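SalCYP truncation (Salinispora tropica, PDB 7ABB) is a truncated protein of the cytochrome P450 family, a mainly helical fold that here holds heme c. Local coordinates at residues A96-T100 with P101-R105; R136-V139 with L140-M144; E203-L206 with T207-T210. All coordinates share one frame; numbering follows the deposited sequence.

Interaction 1. Residues A96-T100 with P101-R105; sequences AAWFT and PQRAR
Thr100 and Arg103 meet where a loop turns into the helix that begins at Pro101. Thr100 is the N-cap: its own backbone is extended, whereas Pro101 through Arg105 are helical, and Ala104 N closes the first turn on Thr100 O at 3.0 Å. The capping bond comes from the side chain. Thr100 OG1 stands between its own backbone N and carbonyl carbon (chi1 59°), which brings it to 2.9 Å from Arg103 N at a fairly straight 164°.

Arg103 then reaches back past the cap. Its CG leaves anti to the backbone N and the chain bends at chi2; CG comes nearest Trp98 O and CD nearest Ala97 O. At its end, Arg103 NH2 donates to Trp98 O at 2.8 Å, with the acceptor lying in the guanidinium plane. The same NH2 bonds Ala146 O, so one nitrogen joins two backbone carbonyls. The edge of the indole, at Trp98 CD1, meets one guanidinium face toward its rim, 3.6 Å from Arg103 NH2; with the planes 77° apart there is no stacking. Within the helix, the exposed Arg105 uses NH2 to donate to Gln102 OE1 at 2.7 Å.

Residues 96-100 connect helix 86-95 to helix 101-106, which opens with 101-105. Phe99 turns inward to touch the heme c, while Trp98 packs on helix 206-210 and gives its NE1 to Gly204 O.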
ATOM      1  N   ALA A  96      15.855   3.257  -7.624  1.00 24.95           N
ATOM      2  CA  ALA A  96      15.078   4.486  -7.751  1.00 24.46           C
ATOM      3  C   ALA A  96      14.556   4.698  -9.168  1.00 24.42           C
ATOM      4  O   ALA A  96      13.400   5.104  -9.348  1.00 24.04           O
ATOM      5  CB  ALA A  96      15.925   5.680  -7.292  1.00 25.42           C
ATOM      6  N   ALA A  97      15.376   4.418 -10.185  1.00 24.92           N
ATOM      7  CA  ALA A  97      15.005   4.734 -11.561  1.00 26.97           C
ATOM      8  C   ALA A  97      13.725   4.034 -11.995  1.00 25.87           C
ATOM      9  O   ALA A  97      13.025   4.517 -12.898  1.00 26.32           O
ATOM     10  CB  ALA A  97      16.129   4.345 -12.527  1.00 30.22           C
ATOM     11  N   TRP A  98      13.411   2.884 -11.406  1.00 22.84           N
ATOM     12  CA  TRP A  98      12.253   2.128 -11.847  1.00 22.16           C
ATOM     13  C   TRP A  98      10.981   2.580 -11.153  1.00 22.36           C
ATOM     14  O   TRP A  98       9.907   2.059 -11.469  1.00 24.04           O
ATOM     15  CB  TRP A  98      12.452   0.630 -11.609  1.00 22.03           C
ATOM     16  CG  TRP A  98      13.277  -0.029 -12.697  1.00 22.72           C
ATOM     17  CD1 TRP A  98      12.811  -0.663 -13.815  1.00 23.44           C
ATOM     18  CD2 TRP A  98      14.705  -0.093 -12.773  1.00 26.62           C
ATOM     19  NE1 TRP A  98      13.850  -1.129 -14.570  1.00 25.57           N
ATOM     20  CE2 TRP A  98      15.029  -0.783 -13.952  1.00 28.86           C
ATOM     21  CE3 TRP A  98      15.744   0.370 -11.952  1.00 27.26           C
ATOM     22  CZ2 TRP A  98      16.344  -1.024 -14.333  1.00 26.21           C
ATOM     23  CZ3 TRP A  98      17.029   0.133 -12.331  1.00 26.09           C
ATOM     24  CH2 TRP A  98      17.331  -0.564 -13.520  1.00 29.74           C
ATOM     25  N   PHE A  99      11.089   3.567 -10.261  1.00 19.16           N
ATOM     26  CA  PHE A  99       9.983   3.943  -9.385  1.00 19.18           C
ATOM     27  C   PHE A  99       9.860   5.448  -9.203  1.00 20.39           C
ATOM     28  O   PHE A  99       9.259   5.891  -8.226  1.00 22.29           O
ATOM     29  CB  PHE A  99      10.144   3.234  -8.045  1.00 21.50           C
ATOM     30  CG  PHE A  99      10.006   1.754  -8.169  1.00 22.08           C
ATOM     31  CD1 PHE A  99       8.768   1.152  -8.270  1.00 25.50           C
ATOM     32  CD2 PHE A  99      11.137   0.955  -8.261  1.00 27.02           C
ATOM     33  CE1 PHE A  99       8.657  -0.228  -8.432  1.00 35.06           C
ATOM     34  CE2 PHE A  99      11.014  -0.426  -8.432  1.00 27.33           C
ATOM     35  CZ  PHE A  99       9.787  -1.005  -8.511  1.00 27.89           C
ATOM     36  N   THR A 100      10.385   6.236 -10.121  1.00 21.62           N
ATOM     37  CA  THR A 100      10.234   7.675 -10.047  1.00 21.15           C
ATOM     38  C   THR A 100       8.864   8.136 -10.521  1.00 22.26           C
ATOM     39  O   THR A 100       8.175   7.434 -11.274  1.00 19.57           O
ATOM     40  CB  THR A 100      11.261   8.355 -10.927  1.00 22.79           C
ATOM     41  OG1 THR A 100      11.079   7.898 -12.274  1.00 22.99           O
ATOM     42  CG2 THR A 100      12.668   8.061 -10.438  1.00 25.43           C
ATOM     43  N   PRO A 101       8.494   9.371 -10.185  1.00 20.98           N
ATOM     44  CA  PRO A 101       7.322   9.966 -10.833  1.00 22.07           C
ATOM     45  C   PRO A 101       7.426   9.968 -12.342  1.00 21.54           C
ATOM     46  O   PRO A 101       6.419   9.690 -13.012  1.00 21.46           O
ATOM     47  CB  PRO A 101       7.288  11.387 -10.238  1.00 22.53           C
ATOM     48  CG  PRO A 101       7.935  11.246  -8.933  1.00 23.68           C
ATOM     49  CD  PRO A 101       9.049  10.257  -9.148  1.00 24.55           C
ATOM     50  N   GLN A 102       8.602  10.231 -12.912  1.00 22.61           N
ATOM     51  CA  GLN A 102       8.725  10.235 -14.369  1.00 20.65           C
ATOM     52  C   GLN A 102       8.453   8.852 -14.947  1.00 21.24           C
ATOM     53  O   GLN A 102       7.771   8.730 -15.973  1.00 21.21           O
ATOM     54  CB  GLN A 102      10.104  10.733 -14.806  1.00 26.70           C
ATOM     55  CG  GLN A 102      10.238  10.838 -16.328  1.00 30.66           C
ATOM     56  CD  GLN A 102       9.202  11.784 -16.946  1.00 50.09           C
ATOM     57  OE1 GLN A 102       9.156  12.972 -16.623  1.00 46.68           O
ATOM     58  NE2 GLN A 102       8.357  11.251 -17.829  1.00 37.91           N
ATOM     59  N   ARG A 103       8.966   7.793 -14.310  1.00 20.40           N
ATOM     60  CA  ARG A 103       8.651   6.447 -14.783  1.00 20.19           C
ATOM     61  C   ARG A 103       7.156   6.176 -14.715  1.00 18.81           C
ATOM     62  O   ARG A 103       6.592   5.545 -15.611  1.00 19.78           O
ATOM     63  CB  ARG A 103       9.402   5.385 -13.974  1.00 22.59           C
ATOM     64  CG  ARG A 103       9.060   3.943 -14.439  1.00 32.28           C
ATOM     65  CD  ARG A 103      10.244   3.254 -15.026  1.00 46.88           C
ATOM     66  NE  ARG A 103       9.962   2.018 -15.758  1.00 38.72           N
ATOM     67  CZ  ARG A 103       9.661   0.838 -15.222  1.00 31.54           C
ATOM     68  NH1 ARG A 103       9.500  -0.194 -16.043  1.00 26.22           N
ATOM     69  NH2 ARG A 103       9.492   0.671 -13.905  1.00 28.55           N
ATOM     70  N   ALA A 104       6.497   6.615 -13.644  1.00 18.00           N
ATOM     71  CA  ALA A 104       5.052   6.415 -13.548  1.00 17.90           C
ATOM     72  C   ALA A 104       4.329   7.107 -14.694  1.00 18.24           C
ATOM     73  O   ALA A 104       3.383   6.547 -15.269  1.00 18.70           O
ATOM     74  CB  ALA A 104       4.552   6.941 -12.212  1.00 19.21           C
ATOM     75  N   ARG A 105       4.757   8.325 -15.039  1.00 19.03           N
ATOM     76  CA  ARG A 105       4.179   9.023 -16.179  1.00 20.29           C
ATOM     77  C   ARG A 105       4.445   8.265 -17.471  1.00 20.44           C
ATOM     78  O   ARG A 105       3.550   8.130 -18.315  1.00 20.10           O
ATOM     79  CB  ARG A 105       4.736  10.449 -16.271  1.00 20.99           C
ATOM     80  CG  ARG A 105       4.298  11.332 -15.116  1.00 25.78           C
ATOM     81  CD  ARG A 105       4.562  12.805 -15.382  1.00 29.49           C
ATOM     82  NE  ARG A 105       5.987  13.135 -15.365  1.00 33.16           N
ATOM     83  CZ  ARG A 105       6.677  13.475 -14.272  1.00 39.15           C
ATOM     84  NH1 ARG A 105       6.093  13.526 -13.082  1.00 42.42           N
ATOM     85  NH2 ARG A 105       7.968  13.765 -14.373  1.00 40.91           N
TER

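Interaction 2. Residues R136-V139 with L140-M144; sequences RPYV and LENLM
Tyr138 and Asn142, one helical turn apart, are tied by a backbone bond from Asn142 N to Tyr138 O at 3.0 Å. Equivalent bonds join Leu140 N to Arg136 O, Glu141 N to Pro137 O and Leu143 N to Val139 O, each at 2.9 Å. Glu141 also forms salt bridges to Arg117 and Arg118. The helical bonding pattern breaks at Pro137, whose N makes no bond to the preceding turn, and the helix is kinked there.

Among the side chains, Asn142 ND2 lies 3.3 Å above the Tyr138 ring, over its centre, and 3.4 Å from Tyr138 CZ. Amide and ring planes are 83° apart, so the amide stands on the ring face instead of stacking on it. The Tyr138 ring stands straight out from the helix; Asn142 does the reaching, its CG anti to the carbonyl carbon (chi1 -63°), which carries the amide back toward the preceding turn. Outside partners fix both groups: Gln351 takes Tyr138 OH on its backbone O and Asn142 ND2 on its OE1, while Asn114 ND2 donates to Asn142 OD1.

Farther round, Val139 packs on helix 238-253. The arrangement is a buried i to i+4 helical turn within the P450 helix bundle, with Leu143 contributing to the heme c pocket.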
ATOM      1  N   ARG A 136      -7.986  -5.806  -8.731  1.00 16.53           N
ATOM      2  CA  ARG A 136      -6.823  -6.664  -8.490  1.00 17.58           C
ATOM      3  C   ARG A 136      -6.111  -7.051  -9.779  1.00 17.34           C
ATOM      4  O   ARG A 136      -4.879  -6.895  -9.847  1.00 17.23           O
ATOM      5  CB  ARG A 136      -7.227  -7.889  -7.670  1.00 19.89           C
ATOM      6  CG  ARG A 136      -6.034  -8.668  -7.128  1.00 21.32           C
ATOM      7  CD  ARG A 136      -6.467  -9.764  -6.186  1.00 23.44           C
ATOM      8  NE  ARG A 136      -7.161  -9.189  -5.030  1.00 26.78           N
ATOM      9  CZ  ARG A 136      -8.445  -9.363  -4.736  1.00 29.31           C
ATOM     10  NH1 ARG A 136      -9.240 -10.123  -5.485  1.00 25.99           N
ATOM     11  NH2 ARG A 136      -8.936  -8.760  -3.663  1.00 32.51           N
ATOM     12  N   PRO A 137      -6.777  -7.566 -10.818  1.00 17.22           N
ATOM     13  CA  PRO A 137      -6.041  -7.843 -12.056  1.00 17.37           C
ATOM     14  C   PRO A 137      -5.465  -6.586 -12.690  1.00 18.34           C
ATOM     15  O   PRO A 137      -4.373  -6.639 -13.276  1.00 17.62           O
ATOM     16  CB  PRO A 137      -7.084  -8.539 -12.943  1.00 19.07           C
ATOM     17  CG  PRO A 137      -8.344  -8.315 -12.344  1.00 19.56           C
ATOM     18  CD  PRO A 137      -8.167  -8.025 -10.895  1.00 18.84           C
ATOM     19  N   TYR A 138      -6.155  -5.455 -12.566  1.00 15.94           N
ATOM     20  CA  TYR A 138      -5.637  -4.177 -13.056  1.00 14.90           C
ATOM     21  C   TYR A 138      -4.312  -3.831 -12.391  1.00 15.13           C
ATOM     22  O   TYR A 138      -3.303  -3.589 -13.064  1.00 15.85           O
ATOM     23  CB  TYR A 138      -6.675  -3.091 -12.767  1.00 14.93           C
ATOM     24  CG  TYR A 138      -6.227  -1.667 -12.881  1.00 15.92           C
ATOM     25  CD1 TYR A 138      -5.977  -1.083 -14.114  1.00 16.49           C
ATOM     26  CD2 TYR A 138      -6.053  -0.887 -11.746  1.00 14.72           C
ATOM     27  CE1 TYR A 138      -5.587   0.238 -14.207  1.00 13.94           C
ATOM     28  CE2 TYR A 138      -5.682   0.417 -11.838  1.00 14.36           C
ATOM     29  CZ  TYR A 138      -5.478   0.992 -13.045  1.00 15.54           C
ATOM     30  OH  TYR A 138      -5.108   2.303 -13.100  1.00 16.08           O
ATOM     31  N   VAL A 139      -4.304  -3.810 -11.066  1.00 15.57           N
ATOM     32  CA  VAL A 139      -3.113  -3.434 -10.322  1.00 15.90           C
ATOM     33  C   VAL A 139      -1.986  -4.428 -10.568  1.00 17.05           C
ATOM     34  O   VAL A 139      -0.820  -4.036 -10.718  1.00 17.32           O
ATOM     35  CB  VAL A 139      -3.448  -3.304  -8.824  1.00 16.20           C
ATOM     36  CG1 VAL A 139      -2.177  -3.141  -7.990  1.00 15.83           C
ATOM     37  CG2 VAL A 139      -4.361  -2.108  -8.606  1.00 16.65           C
ATOM     38  N   LEU A 140      -2.294  -5.726 -10.570  1.00 16.30           N
ATOM     39  CA  LEU A 140      -1.244  -6.712 -10.799  1.00 16.58           C
ATOM     40  C   LEU A 140      -0.663  -6.586 -12.201  1.00 18.28           C
ATOM     41  O   LEU A 140       0.552  -6.699 -12.378  1.00 17.55           O
ATOM     42  CB  LEU A 140      -1.783  -8.112 -10.553  1.00 20.01           C
ATOM     43  CG  LEU A 140      -0.803  -9.260 -10.801  1.00 22.31           C
ATOM     44  CD1 LEU A 140       0.467  -9.126  -9.975  1.00 22.99           C
ATOM     45  CD2 LEU A 140      -1.518 -10.582 -10.524  1.00 26.41           C
ATOM     46  N   GLU A 141      -1.505  -6.365 -13.213  1.00 17.76           N
ATOM     47  CA  GLU A 141      -0.982  -6.129 -14.561  1.00 17.68           C
ATOM     48  C   GLU A 141      -0.002  -4.955 -14.550  1.00 17.88           C
ATOM     49  O   GLU A 141       1.099  -5.038 -15.118  1.00 19.00           O
ATOM     50  CB  GLU A 141      -2.126  -5.860 -15.546  1.00 18.47           C
ATOM     51  CG  GLU A 141      -1.644  -5.483 -16.950  1.00 19.46           C
ATOM     52  CD  GLU A 141      -2.745  -5.359 -17.985  1.00 22.52           C
ATOM     53  OE1 GLU A 141      -3.825  -5.990 -17.824  1.00 23.69           O
ATOM     54  OE2 GLU A 141      -2.525  -4.597 -18.945  1.00 25.22           O
ATOM     55  N   ASN A 142      -0.391  -3.854 -13.909  1.00 17.51           N
ATOM     56  CA  ASN A 142       0.473  -2.684 -13.836  1.00 16.41           C
ATOM     57  C   ASN A 142       1.778  -3.009 -13.114  1.00 17.54           C
ATOM     58  O   ASN A 142       2.848  -2.539 -13.513  1.00 17.47           O
ATOM     59  CB  ASN A 142      -0.238  -1.539 -13.097  1.00 16.63           C
ATOM     60  CG  ASN A 142      -1.474  -1.064 -13.803  1.00 18.28           C
ATOM     61  OD1 ASN A 142      -1.562  -1.073 -15.031  1.00 20.11           O
ATOM     62  ND2 ASN A 142      -2.450  -0.617 -13.008  1.00 18.27           N
ATOM     63  N   LEU A 143       1.706  -3.772 -12.016  1.00 17.43           N
ATOM     64  CA  LEU A 143       2.918  -4.154 -11.280  1.00 16.59           C
ATOM     65  C   LEU A 143       3.853  -4.961 -12.173  1.00 17.53           C
ATOM     66  O   LEU A 143       5.063  -4.701 -12.231  1.00 18.91           O
ATOM     67  CB  LEU A 143       2.555  -4.983 -10.050  1.00 18.72           C
ATOM     68  CG  LEU A 143       3.715  -5.428  -9.151  1.00 17.03           C
ATOM     69  CD1 LEU A 143       4.437  -4.248  -8.568  1.00 19.08           C
ATOM     70  CD2 LEU A 143       3.226  -6.351  -8.055  1.00 19.78           C
ATOM     71  N   MET A 144       3.294  -5.951 -12.879  1.00 17.37           N
ATOM     72  CA  MET A 144       4.080  -6.789 -13.774  1.00 18.83           C
ATOM     73  C   MET A 144       4.765  -5.951 -14.836  1.00 19.75           C
ATOM     74  O   MET A 144       5.928  -6.203 -15.178  1.00 20.49           O
ATOM     75  CB  MET A 144       3.173  -7.841 -14.399  1.00 19.95           C
ATOM     76  CG  MET A 144       2.686  -8.872 -13.395  1.00 20.57           C
ATOM     77  SD  MET A 144       1.382  -9.920 -14.051  1.00 22.39           S
ATOM     78  CE  MET A 144       2.376 -10.997 -15.060  1.00 26.96           C
TER

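Interaction 3. Residues E203-L206 with T207-T210; sequences EGDL and TSAT
Asp205 and Ser208 form the tight part of this contact, where a single carboxylate oxygen takes two bonds from one residue. Ser208 OG donates to Asp205 OD2 at 2.7 Å, reaching it on the anti side and 18° out of the carboxylate plane. Ser208 N donates to the same Asp205 OD2 at 2.9 Å, but from above that plane, 38° out of it. The torsion of Asp205 explains the reach: CG is anti to the backbone N (chi1 170°), so the carboxylate turns forward along the chain to the first turn of the helix. Arg197 NE of helix 182-199 adds a salt bridge to Asp205 OD2, which would probably favour the charged form of the acid. Ser208 OG in turn accepts from Val202 N, tying the hydroxyl to the preceding loop.

This is an N-cap: Asp205 precedes helix 206-210 and its side chain receives the amide of the residue three positions on. The backbone completes the turn, with Ala209 N bonded to Asp205 O at 2.9 Å and Thr210 N to Leu206 O at 3.2 Å.

The other carboxylate oxygen is held less directly. Asp205 OD1 accepts from a water at 2.7 Å, and Thr207 OG1 donates to that water at the same distance, so this link is bridged and not direct. The side chains of Leu206 and Thr210 barely meet, their nearest pair, CD1 and CG2, being 4.4 Å apart, yet the Thr210 methyl CG2 rests 3.3 Å from Leu206 O. The Leu206 side chain packs instead on Trp98, Trp213 and, in helix 222-235, Leu232. At the far end, Thr210 OG1 turns back to donate to Thr207 O at 2.8 Å. Glu203 and Gly204, by contrast, lie exposed and make no contact with 207-210.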
ATOM      1  N   GLU A 203      17.753  -5.146 -21.869  1.00 31.02           N
ATOM      2  CA  GLU A 203      18.161  -3.803 -21.475  1.00 31.75           C
ATOM      3  C   GLU A 203      16.956  -3.004 -20.975  1.00 30.33           C
ATOM      4  O   GLU A 203      15.933  -2.888 -21.659  1.00 28.92           O
ATOM      5  CB  GLU A 203      18.818  -3.073 -22.642  1.00 35.48           C
ATOM      6  CG  GLU A 203      19.394  -1.732 -22.239  1.00 47.75           C
ATOM      7  CD  GLU A 203      20.347  -1.174 -23.269  1.00 65.40           C
ATOM      8  OE1 GLU A 203      19.878  -0.515 -24.220  1.00 76.68           O
ATOM      9  OE2 GLU A 203      21.570  -1.406 -23.136  1.00 79.95           O
ATOM     10  N   GLY A 204      17.075  -2.449 -19.765  1.00 29.31           N
ATOM     11  CA  GLY A 204      15.994  -1.703 -19.150  1.00 27.79           C
ATOM     12  C   GLY A 204      15.112  -2.509 -18.223  1.00 26.36           C
ATOM     13  O   GLY A 204      14.342  -1.920 -17.445  1.00 27.70           O
ATOM     14  N   ASP A 205      15.191  -3.830 -18.289  1.00 25.31           N
ATOM     15  CA  ASP A 205      14.441  -4.710 -17.407  1.00 24.06           C
ATOM     16  C   ASP A 205      15.065  -4.706 -16.016  1.00 22.38           C
ATOM     17  O   ASP A 205      16.281  -4.843 -15.889  1.00 25.34           O
ATOM     18  CB  ASP A 205      14.467  -6.115 -18.002  1.00 24.97           C
ATOM     19  CG  ASP A 205      13.923  -7.164 -17.074  1.00 25.46           C
ATOM     20  OD1 ASP A 205      12.698  -7.150 -16.837  1.00 28.10           O
ATOM     21  OD2 ASP A 205      14.709  -8.025 -16.621  1.00 26.39           O
ATOM     22  N   LEU A 206      14.222  -4.574 -14.976  1.00 23.00           N
ATOM     23  CA  LEU A 206      14.740  -4.435 -13.613  1.00 22.29           C
ATOM     24  C   LEU A 206      15.615  -5.624 -13.228  1.00 24.74           C
ATOM     25  O   LEU A 206      16.757  -5.447 -12.796  1.00 25.31           O
ATOM     26  CB  LEU A 206      13.579  -4.268 -12.625  1.00 22.94           C
ATOM     27  CG  LEU A 206      13.980  -4.317 -11.155  1.00 23.29           C
ATOM     28  CD1 LEU A 206      14.966  -3.203 -10.809  1.00 27.78           C
ATOM     29  CD2 LEU A 206      12.743  -4.198 -10.260  1.00 23.60           C
ATOM     30  N   THR A 207      15.091  -6.848 -13.359  1.00 25.59           N
ATOM     31  CA  THR A 207      15.865  -8.021 -12.948  1.00 24.47           C
ATOM     32  C   THR A 207      17.189  -8.107 -13.708  1.00 25.69           C
ATOM     33  O   THR A 207      18.235  -8.422 -13.126  1.00 26.58           O
ATOM     34  CB  THR A 207      15.048  -9.299 -13.155  1.00 24.64           C
ATOM     35  OG1 THR A 207      13.834  -9.213 -12.404  1.00 25.38           O
ATOM     36  CG2 THR A 207      15.838 -10.542 -12.718  1.00 30.54           C
ATOM     37  N   SER A 208      17.154  -7.851 -15.016  1.00 27.76           N
ATOM     38  CA  SER A 208      18.370  -7.887 -15.817  1.00 28.36           C
ATOM     39  C   SER A 208      19.389  -6.877 -15.314  1.00 28.15           C
ATOM     40  O   SER A 208      20.588  -7.168 -15.264  1.00 29.71           O
ATOM     41  CB  SER A 208      18.044  -7.624 -17.292  1.00 28.70           C
ATOM     42  OG  SER A 208      17.092  -8.556 -17.792  1.00 29.18           O
ATOM     43  N   ALA A 209      18.923  -5.688 -14.921  1.00 29.16           N
ATOM     44  CA  ALA A 209      19.827  -4.664 -14.421  1.00 30.04           C
ATOM     45  C   ALA A 209      20.558  -5.153 -13.184  1.00 27.93           C
ATOM     46  O   ALA A 209      21.744  -4.858 -13.000  1.00 30.69           O
ATOM     47  CB  ALA A 209      19.053  -3.378 -14.111  1.00 27.65           C
ATOM     48  N   THR A 210      19.868  -5.908 -12.325  1.00 28.34           N
ATOM     49  CA  THR A 210      20.499  -6.271 -11.056  1.00 31.19           C
ATOM     50  C   THR A 210      21.680  -7.212 -11.226  1.00 33.73           C
ATOM     51  O   THR A 210      22.455  -7.363 -10.274  1.00 33.65           O
ATOM     52  CB  THR A 210      19.504  -6.912 -10.084  1.00 31.74           C
ATOM     53  OG1 THR A 210      19.183  -8.234 -10.511  1.00 31.79           O
ATOM     54  CG2 THR A 210      18.227  -6.083  -9.958  1.00 30.28           C
TER
HETATM   55  O   HOH W   1      12.347  -8.011 -14.316  1.00 22.89           O

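How the interactions relate
Along the chain the contacts come in the order 1, 2, 3, and none encloses another. Interactions 1 and 3 lie with centres 14 Å apart and touch directly through the indole of Trp98, whose CH2 packs on Ala209 CB at 3.4 Å. The indole, from the loop just before helix 101-106, thus rests against the start of helix 206-210, and both of these helices begin with a side-chain cap. Interaction 2 lies within helix 130-147, about 6 Å at nearest atoms from interaction 1 and about 7 Å from interaction 3, touching neither. Interactions 1 and 2 each give one residue to the heme c pocket, whereas interaction 3 stands farther out.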